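Local coordinates for bifunctional GH43-CE protein (PDB 6MLY), which probably removes xylose units from arabinoxylan-type polysaccharides through a family 43 glycoside hydrolase domain, and carries a carbohydrate esterase domain on the same chain, at residues K644-G649 and L712-P717; K528-K533 and A559-Q564; C99-E104 and S145-E150. All coordinates share one frame; numbering follows the deposited sequence.

Contact 1. Residues K644-G649 and L712-P717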
ATOM      1  N   LYS A 644     -23.754  -5.694 -31.134  1.00 77.81           N
ATOM      2  CA  LYS A 644     -24.498  -5.782 -29.886  1.00 79.45           C
ATOM      3  C   LYS A 644     -24.819  -7.253 -29.600  1.00 79.98           C
ATOM      4  O   LYS A 644     -24.534  -7.742 -28.513  1.00 80.96           O
ATOM      5  CB  LYS A 644     -25.764  -4.919 -29.915  1.00 81.94           C
ATOM      6  CG  LYS A 644     -26.276  -4.540 -28.527  1.00 83.69           C
ATOM      7  CD  LYS A 644     -27.693  -3.998 -28.480  1.00 85.87           C
ATOM      8  CE  LYS A 644     -28.460  -4.452 -27.256  1.00 87.58           C
ATOM      9  NZ  LYS A 644     -28.648  -5.923 -27.235  1.00 88.25           N
ATOM     10  N   SER A 645     -25.404  -7.952 -30.580  1.00 79.89           N
ATOM     11  CA  SER A 645     -25.740  -9.373 -30.423  1.00 79.67           C
ATOM     12  C   SER A 645     -25.490 -10.139 -31.729  1.00 78.56           C
ATOM     13  O   SER A 645     -25.085  -9.557 -32.732  1.00 77.81           O
ATOM     14  CB  SER A 645     -27.160  -9.545 -29.947  1.00 81.12           C
ATOM     15  OG  SER A 645     -28.067  -9.502 -31.035  1.00 82.10           O
ATOM     16  N   TYR A 646     -25.716 -11.457 -31.677  1.00 78.15           N
ATOM     17  CA  TYR A 646     -25.649 -12.329 -32.847  1.00 77.76           C
ATOM     18  C   TYR A 646     -26.364 -13.653 -32.548  1.00 78.22           C
ATOM     19  O   TYR A 646     -26.480 -14.062 -31.396  1.00 79.24           O
ATOM     20  CB  TYR A 646     -24.195 -12.562 -33.266  1.00 76.62           C
ATOM     21  CG  TYR A 646     -24.014 -12.867 -34.731  1.00 76.08           C
ATOM     22  CD1 TYR A 646     -23.683 -14.140 -35.162  1.00 76.13           C
ATOM     23  CD2 TYR A 646     -24.180 -11.882 -35.690  1.00 76.13           C
ATOM     24  CE1 TYR A 646     -23.517 -14.425 -36.508  1.00 75.94           C
ATOM     25  CE2 TYR A 646     -24.022 -12.151 -37.041  1.00 75.88           C
ATOM     26  CZ  TYR A 646     -23.688 -13.428 -37.454  1.00 75.49           C
ATOM     27  OH  TYR A 646     -23.530 -13.708 -38.784  1.00 74.61           O
ATOM     28  N   THR A 647     -26.831 -14.311 -33.614  1.00 78.12           N
ATOM     29  CA  THR A 647     -27.640 -15.525 -33.538  1.00 78.03           C
ATOM     30  C   THR A 647     -27.174 -16.512 -34.610  1.00 76.91           C
ATOM     31  O   THR A 647     -27.294 -16.213 -35.775  1.00 76.18           O
ATOM     32  CB  THR A 647     -29.126 -15.203 -33.746  1.00 79.59           C
ATOM     33  OG1 THR A 647     -29.507 -14.297 -32.713  1.00 80.47           O
ATOM     34  CG2 THR A 647     -30.026 -16.420 -33.715  1.00 80.38           C
ATOM     35  N   ILE A 648     -26.635 -17.663 -34.190  1.00 76.46           N
ATOM     36  CA  ILE A 648     -26.420 -18.808 -35.068  1.00 76.09           C
ATOM     37  C   ILE A 648     -27.349 -19.935 -34.607  1.00 77.48           C
ATOM     38  O   ILE A 648     -27.464 -20.208 -33.425  1.00 77.70           O
ATOM     39  CB  ILE A 648     -24.941 -19.248 -35.105  1.00 75.05           C
ATOM     40  CG1 ILE A 648     -24.066 -18.214 -35.822  1.00 73.96           C
ATOM     41  CG2 ILE A 648     -24.800 -20.631 -35.730  1.00 75.18           C
ATOM     42  CD1 ILE A 648     -22.602 -18.581 -35.921  1.00 73.02           C
ATOM     43  N   GLY A 649     -27.990 -20.590 -35.575  1.00 78.17           N
ATOM     44  CA  GLY A 649     -28.966 -21.627 -35.309  1.00 79.45           C
ATOM     45  C   GLY A 649     -30.019 -21.147 -34.329  1.00 80.60           C
ATOM     46  O   GLY A 649     -30.673 -20.141 -34.566  1.00 80.79           O
ATOM     47  N   LEU A 712     -20.335 -22.758 -30.022  1.00 76.04           N
ATOM     48  CA  LEU A 712     -18.896 -22.773 -30.312  1.00 75.48           C
ATOM     49  C   LEU A 712     -18.558 -21.807 -31.458  1.00 74.53           C
ATOM     50  O   LEU A 712     -17.470 -21.221 -31.471  1.00 74.24           O
ATOM     51  CB  LEU A 712     -18.453 -24.198 -30.663  1.00 76.41           C
ATOM     52  CG  LEU A 712     -18.435 -25.201 -29.509  1.00 77.57           C
ATOM     53  CD1 LEU A 712     -17.653 -26.446 -29.909  1.00 77.84           C
ATOM     54  CD2 LEU A 712     -17.864 -24.589 -28.231  1.00 77.36           C
ATOM     55  N   ALA A 713     -19.478 -21.662 -32.419  1.00 74.44           N
ATOM     56  CA  ALA A 713     -19.312 -20.731 -33.536  1.00 73.46           C
ATOM     57  C   ALA A 713     -19.526 -19.288 -33.058  1.00 73.15           C
ATOM     58  O   ALA A 713     -18.864 -18.364 -33.533  1.00 72.23           O
ATOM     59  CB  ALA A 713     -20.258 -21.083 -34.657  1.00 73.74           C
ATOM     60  N   LEU A 714     -20.457 -19.104 -32.116  1.00 73.96           N
ATOM     61  CA  LEU A 714     -20.787 -17.779 -31.605  1.00 73.82           C
ATOM     62  C   LEU A 714     -19.591 -17.175 -30.859  1.00 72.98           C
ATOM     63  O   LEU A 714     -19.449 -15.954 -30.845  1.00 72.64           O
ATOM     64  CB  LEU A 714     -22.019 -17.862 -30.699  1.00 74.97           C
ATOM     65  CG  LEU A 714     -23.365 -17.888 -31.421  1.00 75.89           C
ATOM     66  CD1 LEU A 714     -24.500 -18.151 -30.444  1.00 77.15           C
ATOM     67  CD2 LEU A 714     -23.607 -16.592 -32.182  1.00 75.54           C
ATOM     68  N   LEU A 715     -18.750 -18.016 -30.240  1.00 72.72           N
ATOM     69  CA  LEU A 715     -17.585 -17.511 -29.491  1.00 71.80           C
ATOM     70  C   LEU A 715     -16.325 -17.548 -30.369  1.00 70.85           C
ATOM     71  O   LEU A 715     -15.266 -17.090 -29.942  1.00 70.60           O
ATOM     72  CB  LEU A 715     -17.409 -18.280 -28.172  1.00 72.59           C
ATOM     73  CG  LEU A 715     -16.963 -19.743 -28.243  1.00 73.35           C
ATOM     74  CD1 LEU A 715     -15.451 -19.872 -28.374  1.00 72.44           C
ATOM     75  CD2 LEU A 715     -17.433 -20.488 -27.002  1.00 74.54           C
ATOM     76  N   ASN A 716     -16.460 -18.070 -31.592  1.00 70.31           N
ATOM     77  CA  ASN A 716     -15.403 -18.063 -32.603  1.00 69.22           C
ATOM     78  C   ASN A 716     -15.285 -16.663 -33.209  1.00 68.19           C
ATOM     79  O   ASN A 716     -16.230 -16.177 -33.826  1.00 68.47           O
ATOM     80  CB  ASN A 716     -15.690 -19.108 -33.687  1.00 69.65           C
ATOM     81  CG  ASN A 716     -14.613 -19.208 -34.746  1.00 69.25           C
ATOM     82  OD1 ASN A 716     -13.807 -18.296 -34.919  1.00 68.46           O
ATOM     83  ND2 ASN A 716     -14.599 -20.320 -35.463  1.00 69.58           N
ATOM     84  N   PRO A 717     -14.125 -15.977 -33.074  1.00 67.18           N
ATOM     85  CA  PRO A 717     -13.941 -14.648 -33.661  1.00 66.68           C
ATOM     86  C   PRO A 717     -14.110 -14.582 -35.191  1.00 66.56           C
ATOM     87  O   PRO A 717     -14.545 -13.552 -35.701  1.00 66.80           O
ATOM     88  CB  PRO A 717     -12.497 -14.259 -33.300  1.00 66.10           C
ATOM     89  CG  PRO A 717     -12.122 -15.161 -32.147  1.00 66.34           C
ATOM     90  CD  PRO A 717     -12.938 -16.424 -32.332  1.00 66.95           C
TER
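Ile648 and Tyr646 meet Leu714 and Ala713 where the small antiparallel hairpin of strands 645-648 and 651-654 lies against the end of helix 709-714, in the alpha/beta-hydrolase (esterase) part of the chain. The CD2 methyl of Leu714 does most of the touching: it comes 3.9 Å from CD1 of the Tyr646 ring, at the ring edge and in its plane, and 4.0 Å from CG1 of Ile648, whose side chain runs past it in the opposite sense. Leu714 CD2 also lies 3.8 Å from the backbone N of Ile648. Ile648 keeps CD1 anti to CA (chi2 -179°), and this extended tip meets CB of Ala713 at 3.7 Å.

Further out, Lys651 and Val653 of the partner strand also touch Leu714. The Tyr646 ring packs edge-to-face with Tyr720, a residue of the sodium site, and Tyr720 OH in turn bonds to the backbone O of Leu714; the Tyr646 side chain is about 8 Å from the ion. Backbone hydrogen bonds between Tyr646 and Val653 hold the hairpin together. The CB of Thr647 points away from the helix, and its OG1 is hydrogen-bonded to Thr652 OG1.

Contact 2. Residues K528-K533 and A559-Q564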
ATOM      1  N   LYS A 528     -17.630  -5.454  -6.230  1.00 93.56           N
ATOM      2  CA  LYS A 528     -16.410  -5.803  -5.488  1.00 93.62           C
ATOM      3  C   LYS A 528     -15.743  -7.029  -6.130  1.00 91.55           C
ATOM      4  O   LYS A 528     -14.557  -7.277  -5.905  1.00 89.35           O
ATOM      5  CB  LYS A 528     -16.735  -6.039  -4.007  1.00 93.06           C
ATOM      6  N   LEU A 529     -16.501  -7.776  -6.944  1.00 92.47           N
ATOM      7  CA  LEU A 529     -16.015  -8.996  -7.605  1.00 89.60           C
ATOM      8  C   LEU A 529     -14.640  -8.736  -8.233  1.00 87.53           C
ATOM      9  O   LEU A 529     -14.424  -7.693  -8.855  1.00 86.78           O
ATOM     10  CB  LEU A 529     -17.029  -9.440  -8.662  1.00 90.42           C
ATOM     11  CG  LEU A 529     -18.303 -10.086  -8.119  1.00 92.18           C
ATOM     12  CD1 LEU A 529     -19.354 -10.208  -9.214  1.00 92.59           C
ATOM     13  CD2 LEU A 529     -18.005 -11.448  -7.507  1.00 92.22           C
ATOM     14  N   GLU A 530     -13.727  -9.697  -8.041  1.00 86.77           N
ATOM     15  CA  GLU A 530     -12.338  -9.595  -8.484  1.00 85.67           C
ATOM     16  C   GLU A 530     -12.277  -9.833  -9.997  1.00 85.05           C
ATOM     17  O   GLU A 530     -11.347  -9.383 -10.666  1.00 84.73           O
ATOM     18  CB  GLU A 530     -11.450 -10.600  -7.746  1.00 86.58           C
ATOM     19  CG  GLU A 530      -9.981 -10.201  -7.728  1.00 86.01           C
ATOM     20  CD  GLU A 530      -8.986 -11.336  -7.548  1.00 85.83           C
ATOM     21  OE1 GLU A 530      -9.406 -12.431  -7.129  1.00 87.90           O
ATOM     22  OE2 GLU A 530      -7.790 -11.117  -7.830  1.00 82.88           O
ATOM     23  N   GLY A 531     -13.281 -10.557 -10.509  1.00 84.60           N
ATOM     24  CA  GLY A 531     -13.491 -10.745 -11.928  1.00 83.31           C
ATOM     25  C   GLY A 531     -13.594  -9.423 -12.675  1.00 82.01           C
ATOM     26  O   GLY A 531     -13.278  -9.373 -13.870  1.00 82.15           O
ATOM     27  N   HIS A 532     -14.024  -8.358 -11.980  1.00 80.66           N
ATOM     28  CA  HIS A 532     -14.235  -7.054 -12.603  1.00 79.39           C
ATOM     29  C   HIS A 532     -13.221  -6.020 -12.095  1.00 79.05           C
ATOM     30  O   HIS A 532     -13.585  -4.890 -11.809  1.00 79.28           O
ATOM     31  CB  HIS A 532     -15.684  -6.601 -12.399  1.00 79.78           C
ATOM     32  CG  HIS A 532     -16.691  -7.470 -13.075  1.00 79.99           C
ATOM     33  ND1 HIS A 532     -17.947  -7.690 -12.548  1.00 81.52           N
ATOM     34  CD2 HIS A 532     -16.636  -8.178 -14.224  1.00 79.27           C
ATOM     35  CE1 HIS A 532     -18.626  -8.487 -13.350  1.00 81.03           C
ATOM     36  NE2 HIS A 532     -17.843  -8.805 -14.379  1.00 80.09           N
ATOM     37  N   LYS A 533     -11.940  -6.401 -12.068  1.00 78.89           N
ATOM     38  CA  LYS A 533     -10.855  -5.552 -11.580  1.00 80.13           C
ATOM     39  C   LYS A 533      -9.786  -5.375 -12.664  1.00 80.34           C
ATOM     40  O   LYS A 533      -9.451  -6.335 -13.354  1.00 81.55           O
ATOM     41  CB  LYS A 533     -10.232  -6.200 -10.342  1.00 81.77           C
ATOM     42  CG  LYS A 533     -11.031  -6.029  -9.063  1.00 84.10           C
ATOM     43  CD  LYS A 533     -10.892  -4.642  -8.481  1.00 85.36           C
ATOM     44  CE  LYS A 533     -11.724  -4.439  -7.232  1.00 87.31           C
ATOM     45  NZ  LYS A 533     -11.304  -5.352  -6.145  1.00 88.98           N
ATOM     46  N   ALA A 559      -9.448 -18.411 -14.707  1.00 78.21           N
ATOM     47  CA  ALA A 559      -8.884 -17.475 -13.728  1.00 78.26           C
ATOM     48  C   ALA A 559      -9.637 -16.141 -13.776  1.00 78.23           C
ATOM     49  O   ALA A 559     -10.103 -15.727 -14.839  1.00 77.17           O
ATOM     50  CB  ALA A 559      -7.414 -17.282 -13.996  1.00 76.95           C
ATOM     51  N   ASN A 560      -9.743 -15.475 -12.616  1.00 79.01           N
ATOM     52  CA  ASN A 560     -10.379 -14.158 -12.520  1.00 78.18           C
ATOM     53  C   ASN A 560      -9.433 -13.171 -11.824  1.00 77.89           C
ATOM     54  O   ASN A 560      -9.873 -12.112 -11.371  1.00 77.68           O
ATOM     55  CB  ASN A 560     -11.739 -14.243 -11.823  1.00 79.80           C
ATOM     56  CG  ASN A 560     -11.685 -14.859 -10.440  1.00 81.28           C
ATOM     57  OD1 ASN A 560     -10.619 -14.962  -9.834  1.00 82.50           O
ATOM     58  ND2 ASN A 560     -12.834 -15.263  -9.927  1.00 82.15           N
ATOM     59  N   ASN A 561      -8.137 -13.508 -11.786  1.00 77.71           N
ATOM     60  CA  ASN A 561      -7.223 -12.918 -10.814  1.00 78.12           C
ATOM     61  C   ASN A 561      -5.768 -12.887 -11.309  1.00 79.12           C
ATOM     62  O   ASN A 561      -4.858 -12.759 -10.492  1.00 79.62           O
ATOM     63  CB  ASN A 561      -7.299 -13.693  -9.494  1.00 78.37           C
ATOM     64  CG  ASN A 561      -6.809 -15.125  -9.601  1.00 78.87           C
ATOM     65  OD1 ASN A 561      -6.722 -15.692 -10.699  1.00 79.68           O
ATOM     66  ND2 ASN A 561      -6.483 -15.715  -8.459  1.00 79.09           N
ATOM     67  N   MET A 562      -5.535 -12.967 -12.623  1.00 79.55           N
ATOM     68  CA  MET A 562      -4.172 -13.181 -13.144  1.00 80.72           C
ATOM     69  C   MET A 562      -3.753 -12.040 -14.083  1.00 79.92           C
ATOM     70  O   MET A 562      -2.943 -12.240 -14.984  1.00 80.33           O
ATOM     71  CB  MET A 562      -4.074 -14.519 -13.884  1.00 81.92           C
ATOM     72  CG  MET A 562      -4.120 -15.718 -12.956  1.00 83.88           C
ATOM     73  SD  MET A 562      -3.214 -17.149 -13.612  1.00 85.75           S
ATOM     74  CE  MET A 562      -4.164 -17.532 -15.080  1.00 85.75           C
ATOM     75  N   LYS A 563      -4.282 -10.839 -13.836  1.00 79.69           N
ATOM     76  CA  LYS A 563      -3.917  -9.642 -14.592  1.00 79.35           C
ATOM     77  C   LYS A 563      -2.465  -9.239 -14.295  1.00 79.60           C
ATOM     78  O   LYS A 563      -1.812  -8.620 -15.131  1.00 78.65           O
ATOM     79  CB  LYS A 563      -4.864  -8.492 -14.240  1.00 80.60           C
ATOM     80  CG  LYS A 563      -4.906  -8.147 -12.759  1.00 81.13           C
ATOM     81  CD  LYS A 563      -5.922  -7.100 -12.411  1.00 82.03           C
ATOM     82  CE  LYS A 563      -6.039  -6.909 -10.920  1.00 82.11           C
ATOM     83  NZ  LYS A 563      -6.822  -5.695 -10.619  1.00 83.47           N
ATOM     84  N   GLN A 564      -1.985  -9.569 -13.088  1.00 80.95           N
ATOM     85  CA  GLN A 564      -0.607  -9.293 -12.652  1.00 80.29           C
ATOM     86  C   GLN A 564       0.387 -10.088 -13.518  1.00 79.77           C
ATOM     87  O   GLN A 564       1.467  -9.584 -13.833  1.00 79.91           O
ATOM     88  CB  GLN A 564      -0.454  -9.613 -11.160  1.00 80.42           C
ATOM     89  CG  GLN A 564       0.982  -9.579 -10.643  1.00 80.87           C
ATOM     90  CD  GLN A 564       1.638  -8.218 -10.717  1.00 81.27           C
ATOM     91  OE1 GLN A 564       2.846  -8.104 -11.023  1.00 80.51           O
ATOM     92  NE2 GLN A 564       0.854  -7.171 -10.411  1.00 82.19           N
TER
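Glu530 reaches across to Asn561 and lays its carboxylate beside that residue's CB, with OE2 of Glu530 3.1 Å and OE1 3.4 Å from Asn561 CB. It gets there as an extended chain, CG anti to the backbone N (chi1 -157°). The Asn561 amide turns elsewhere, its plane 81° from the carboxylate. Against Asn560 the Glu530 side chain crosses at about a right angle, and OE1 of Glu530 stays 3.9 Å from Asn560 OD1, an approach of two oxygens without a bond. Asn560 holds CG between the backbone N and the carbonyl carbon (chi1 57°); its ND2 bonds to Asp591, while its CB packs 3.9 Å from Gly531 CA.

The contact joins the turn between strands 518-523 and 533-537, two antiparallel strands of the alpha/beta-hydrolase sheet, to the loop that leads into helix 563-577, with Met562 at the N-cap position. Lys563, the first residue of that helix, sends a chain that is extended beyond CG to the start of strand 533-537: its CD lies 3.7 Å from Lys533 O, and its NZ is 3.5 Å from Lys533 CB. Salt bridges to Asp535 and Asp521 hold that ammonium. Lys533 bends about CB-CG and again about CD-CE, and its NZ is 6.3 Å from Lys563 NZ. Glu530 OE2 also remains 6.2 Å from Lys563 NZ, too far for a salt bridge.

Contact 3. Residues C99-E104 and S145-E150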
ATOM      1  N   CYS A  99       0.472  10.903  29.962  1.00 68.35           N
ATOM      2  CA  CYS A  99      -0.063  12.089  30.601  1.00 68.95           C
ATOM      3  C   CYS A  99       1.061  13.127  30.683  1.00 67.90           C
ATOM      4  O   CYS A  99       2.109  12.842  31.266  1.00 67.91           O
ATOM      5  CB  CYS A  99      -0.595  11.736  31.985  1.00 69.93           C
ATOM      6  SG  CYS A  99      -1.582  13.047  32.750  1.00 71.39           S
ATOM      7  N   LEU A 100       0.852  14.299  30.069  1.00 67.61           N
ATOM      8  CA  LEU A 100       1.861  15.370  30.033  1.00 66.58           C
ATOM      9  C   LEU A 100       1.346  16.595  30.803  1.00 67.32           C
ATOM     10  O   LEU A 100       0.282  17.124  30.479  1.00 67.90           O
ATOM     11  CB  LEU A 100       2.168  15.721  28.573  1.00 65.89           C
ATOM     12  CG  LEU A 100       3.100  16.915  28.360  1.00 65.21           C
ATOM     13  CD1 LEU A 100       4.463  16.670  28.987  1.00 64.32           C
ATOM     14  CD2 LEU A 100       3.239  17.236  26.880  1.00 64.76           C
ATOM     15  N   ARG A 101       2.132  17.041  31.793  1.00 67.12           N
ATOM     16  CA  ARG A 101       1.793  18.195  32.659  1.00 67.83           C
ATOM     17  C   ARG A 101       3.014  19.103  32.834  1.00 67.12           C
ATOM     18  O   ARG A 101       4.152  18.675  32.613  1.00 66.19           O
ATOM     19  CB  ARG A 101       1.346  17.755  34.056  1.00 68.70           C
ATOM     20  CG  ARG A 101       0.122  16.856  34.076  1.00 69.69           C
ATOM     21  CD  ARG A 101      -1.116  17.546  33.534  1.00 70.84           C
ATOM     22  NE  ARG A 101      -2.315  16.759  33.853  1.00 72.01           N
ATOM     23  CZ  ARG A 101      -3.565  16.931  33.259  1.00 73.27           C
ATOM     24  NH1 ARG A 101      -3.812  17.842  32.295  1.00 73.46           N
ATOM     25  NH2 ARG A 101      -4.574  16.356  33.854  1.00 74.57           N
ATOM     26  N   TYR A 102       2.747  20.348  33.246  1.00 67.70           N
ATOM     27  CA  TYR A 102       3.761  21.327  33.635  1.00 67.29           C
ATOM     28  C   TYR A 102       3.301  22.044  34.898  1.00 68.29           C
ATOM     29  O   TYR A 102       2.265  22.699  34.880  1.00 69.38           O
ATOM     30  CB  TYR A 102       3.962  22.386  32.555  1.00 67.28           C
ATOM     31  CG  TYR A 102       4.836  23.551  32.949  1.00 66.96           C
ATOM     32  CD1 TYR A 102       4.292  24.742  33.409  1.00 67.89           C
ATOM     33  CD2 TYR A 102       6.213  23.475  32.823  1.00 65.88           C
ATOM     34  CE1 TYR A 102       5.096  25.822  33.741  1.00 67.77           C
ATOM     35  CE2 TYR A 102       7.031  24.542  33.155  1.00 65.69           C
ATOM     36  CZ  TYR A 102       6.471  25.719  33.615  1.00 66.56           C
ATOM     37  OH  TYR A 102       7.289  26.762  33.927  1.00 66.61           O
ATOM     38  N   HIS A 103       4.101  21.936  35.961  1.00 67.82           N
ATOM     39  CA  HIS A 103       3.745  22.446  37.275  1.00 68.81           C
ATOM     40  C   HIS A 103       4.974  23.075  37.936  1.00 68.14           C
ATOM     41  O   HIS A 103       5.993  22.411  38.090  1.00 67.51           O
ATOM     42  CB  HIS A 103       3.156  21.321  38.131  1.00 69.20           C
ATOM     43  CG  HIS A 103       2.758  21.770  39.494  1.00 70.06           C
ATOM     44  ND1 HIS A 103       3.644  21.779  40.555  1.00 69.27           N
ATOM     45  CD2 HIS A 103       1.588  22.250  39.962  1.00 71.44           C
ATOM     46  CE1 HIS A 103       3.028  22.222  41.625  1.00 70.33           C
ATOM     47  NE2 HIS A 103       1.770  22.522  41.286  1.00 71.73           N
ATOM     48  N   GLU A 104       4.853  24.359  38.299  1.00 69.09           N
ATOM     49  CA  GLU A 104       5.849  25.115  39.074  1.00 68.88           C
ATOM     50  C   GLU A 104       7.270  24.796  38.591  1.00 67.45           C
ATOM     51  O   GLU A 104       8.148  24.430  39.380  1.00 66.98           O
ATOM     52  CB  GLU A 104       5.648  24.866  40.571  1.00 69.77           C
ATOM     53  CG  GLU A 104       4.664  25.842  41.192  1.00 71.52           C
ATOM     54  CD  GLU A 104       4.478  25.703  42.688  1.00 72.80           C
ATOM     55  OE1 GLU A 104       3.956  24.653  43.109  1.00 73.50           O
ATOM     56  OE2 GLU A 104       4.868  26.648  43.430  1.00 73.46           O
ATOM     57  N   SER A 145      -4.824   9.826  34.229  1.00 80.81           N
ATOM     58  CA  SER A 145      -4.614  11.256  34.046  1.00 79.34           C
ATOM     59  C   SER A 145      -4.329  11.898  35.406  1.00 78.79           C
ATOM     60  O   SER A 145      -5.246  12.343  36.070  1.00 79.83           O
ATOM     61  CB  SER A 145      -5.805  11.885  33.364  1.00 80.67           C
ATOM     62  OG  SER A 145      -5.747  13.303  33.429  1.00 80.86           O
ATOM     63  N   PHE A 146      -3.049  11.909  35.802  1.00 76.65           N
ATOM     64  CA  PHE A 146      -2.595  12.528  37.052  1.00 76.53           C
ATOM     65  C   PHE A 146      -2.722  14.052  36.931  1.00 76.83           C
ATOM     66  O   PHE A 146      -2.724  14.590  35.813  1.00 75.35           O
ATOM     67  CB  PHE A 146      -1.169  12.085  37.401  1.00 74.68           C
ATOM     68  CG  PHE A 146      -0.076  12.726  36.585  1.00 73.31           C
ATOM     69  CD1 PHE A 146       0.510  13.914  36.993  1.00 72.76           C
ATOM     70  CD2 PHE A 146       0.381  12.140  35.414  1.00 72.34           C
ATOM     71  CE1 PHE A 146       1.518  14.505  36.244  1.00 71.50           C
ATOM     72  CE2 PHE A 146       1.390  12.732  34.668  1.00 70.97           C
ATOM     73  CZ  PHE A 146       1.960  13.912  35.085  1.00 70.51           C
ATOM     74  N   PHE A 147      -2.824  14.722  38.091  1.00 77.77           N
ATOM     75  CA  PHE A 147      -3.195  16.134  38.185  1.00 78.12           C
ATOM     76  C   PHE A 147      -2.704  16.727  39.509  1.00 78.29           C
ATOM     77  O   PHE A 147      -2.909  16.134  40.571  1.00 79.81           O
ATOM     78  CB  PHE A 147      -4.715  16.275  38.087  1.00 79.98           C
ATOM     79  CG  PHE A 147      -5.214  17.693  37.979  1.00 81.41           C
ATOM     80  CD1 PHE A 147      -5.494  18.436  39.116  1.00 82.46           C
ATOM     81  CD2 PHE A 147      -5.409  18.285  36.740  1.00 81.53           C
ATOM     82  CE1 PHE A 147      -5.955  19.741  39.019  1.00 83.56           C
ATOM     83  CE2 PHE A 147      -5.876  19.587  36.642  1.00 82.71           C
ATOM     84  CZ  PHE A 147      -6.144  20.314  37.781  1.00 83.52           C
ATOM     85  N   PHE A 148      -2.088  17.915  39.431  1.00 77.28           N
ATOM     86  CA  PHE A 148      -1.688  18.718  40.598  1.00 76.86           C
ATOM     87  C   PHE A 148      -2.816  19.684  40.971  1.00 77.70           C
ATOM     88  O   PHE A 148      -3.139  20.586  40.202  1.00 77.63           O
ATOM     89  CB  PHE A 148      -0.425  19.528  40.300  1.00 75.33           C
ATOM     90  CG  PHE A 148       0.746  18.711  39.828  1.00 74.21           C
ATOM     91  CD1 PHE A 148       1.633  18.158  40.735  1.00 73.58           C
ATOM     92  CD2 PHE A 148       0.956  18.490  38.475  1.00 73.73           C
ATOM     93  CE1 PHE A 148       2.709  17.401  40.302  1.00 72.58           C
ATOM     94  CE2 PHE A 148       2.032  17.732  38.041  1.00 72.62           C
ATOM     95  CZ  PHE A 148       2.908  17.192  38.956  1.00 72.09           C
ATOM     96  N   ASP A 149      -3.395  19.490  42.161  1.00 79.12           N
ATOM     97  CA  ASP A 149      -4.490  20.328  42.664  1.00 80.95           C
ATOM     98  C   ASP A 149      -3.917  21.437  43.553  1.00 80.84           C
ATOM     99  O   ASP A 149      -2.811  21.326  44.086  1.00 79.72           O
ATOM    100  CB  ASP A 149      -5.533  19.496  43.416  1.00 82.73           C
ATOM    101  CG  ASP A 149      -6.921  20.114  43.418  1.00 84.86           C
ATOM    102  OD1 ASP A 149      -7.268  20.793  42.428  1.00 85.31           O
ATOM    103  OD2 ASP A 149      -7.642  19.920  44.415  1.00 86.85           O
ATOM    104  N   GLU A 150      -4.707  22.501  43.711  1.00 82.05           N
ATOM    105  CA  GLU A 150      -4.317  23.668  44.500  1.00 82.38           C
ATOM    106  C   GLU A 150      -4.587  23.417  45.994  1.00 83.01           C
ATOM    107  O   GLU A 150      -4.260  24.267  46.817  1.00 83.50           O
ATOM    108  CB  GLU A 150      -5.004  24.950  44.010  1.00 84.27           C
ATOM    109  CG  GLU A 150      -6.154  24.732  43.043  1.00 85.72           C
ATOM    110  CD  GLU A 150      -6.794  26.007  42.526  1.00 87.25           C
ATOM    111  OE1 GLU A 150      -7.259  26.806  43.355  1.00 88.77           O
ATOM    112  OE2 GLU A 150      -6.818  26.196  41.295  1.00 87.65           O
TER
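Edge strands of two neighbouring antiparallel sheets meet where Arg101 on strand 99-103 faces Phe146 on strand 145-148; they run nearly parallel, their axes 7.1 Å apart. Arg101 grips the backbone O of Phe146 side-on with two nitrogens. Arg101 NE lies in the carbonyl plane, 3.0 Å from Phe146 O with a fairly straight N-H (160°); Arg101 NH2, tilted from that plane, is 3.2 Å from the same oxygen. Arg101 CG, set anti to the carbonyl carbon (chi1 -60°), packs 3.5 Å from Phe146 CE1; the bend at chi2 then turns CD. NH2 also bonds to Leu204 O, and Phe205 makes a cation-pi contact with the guanidinium.

Family 43 glycoside hydrolases are five-bladed beta-propellers, so this is probably a seam between blades; the Ser145 side chain is about 7 Å from that of Asp143, predicted to tune the catalytic acid. An alanine in place of Arg101 would probably leave Phe146 O without either donor and Leu204 O without its NH2 mate.

Towards one end, Cys99 SG sits obliquely to the Phe146 ring, 4.0 Å from its centroid. At the other, the His103 and Phe148 rings form an offset stack, planes 20° apart, with His103 CB 3.8 Å from the Phe148 centroid in a CH-pi contact.

Overall arrangement
The three contacts follow one another along the chain without interleaving: the segments of contact 3 come first, then those of contact 2, then those of contact 1. Contact 3 belongs to the glycosidase part and lies near the predicted pKa modulator Asp143; contacts 1 and 2 are both in the esterase part, on the other side of the chain's centre. The centres of contacts 1 and 3 are 80 Å apart, those of contacts 2 and 3 57 Å. Contacts 1 and 2, with centres 25 Å and nearest atoms about 15 Å apart, are separate places in one fold. The Tyr646 side chain of contact 1 comes within about 8 Å of the bound sodium, whereas contact 2 lies away from both the sodium and Asp143.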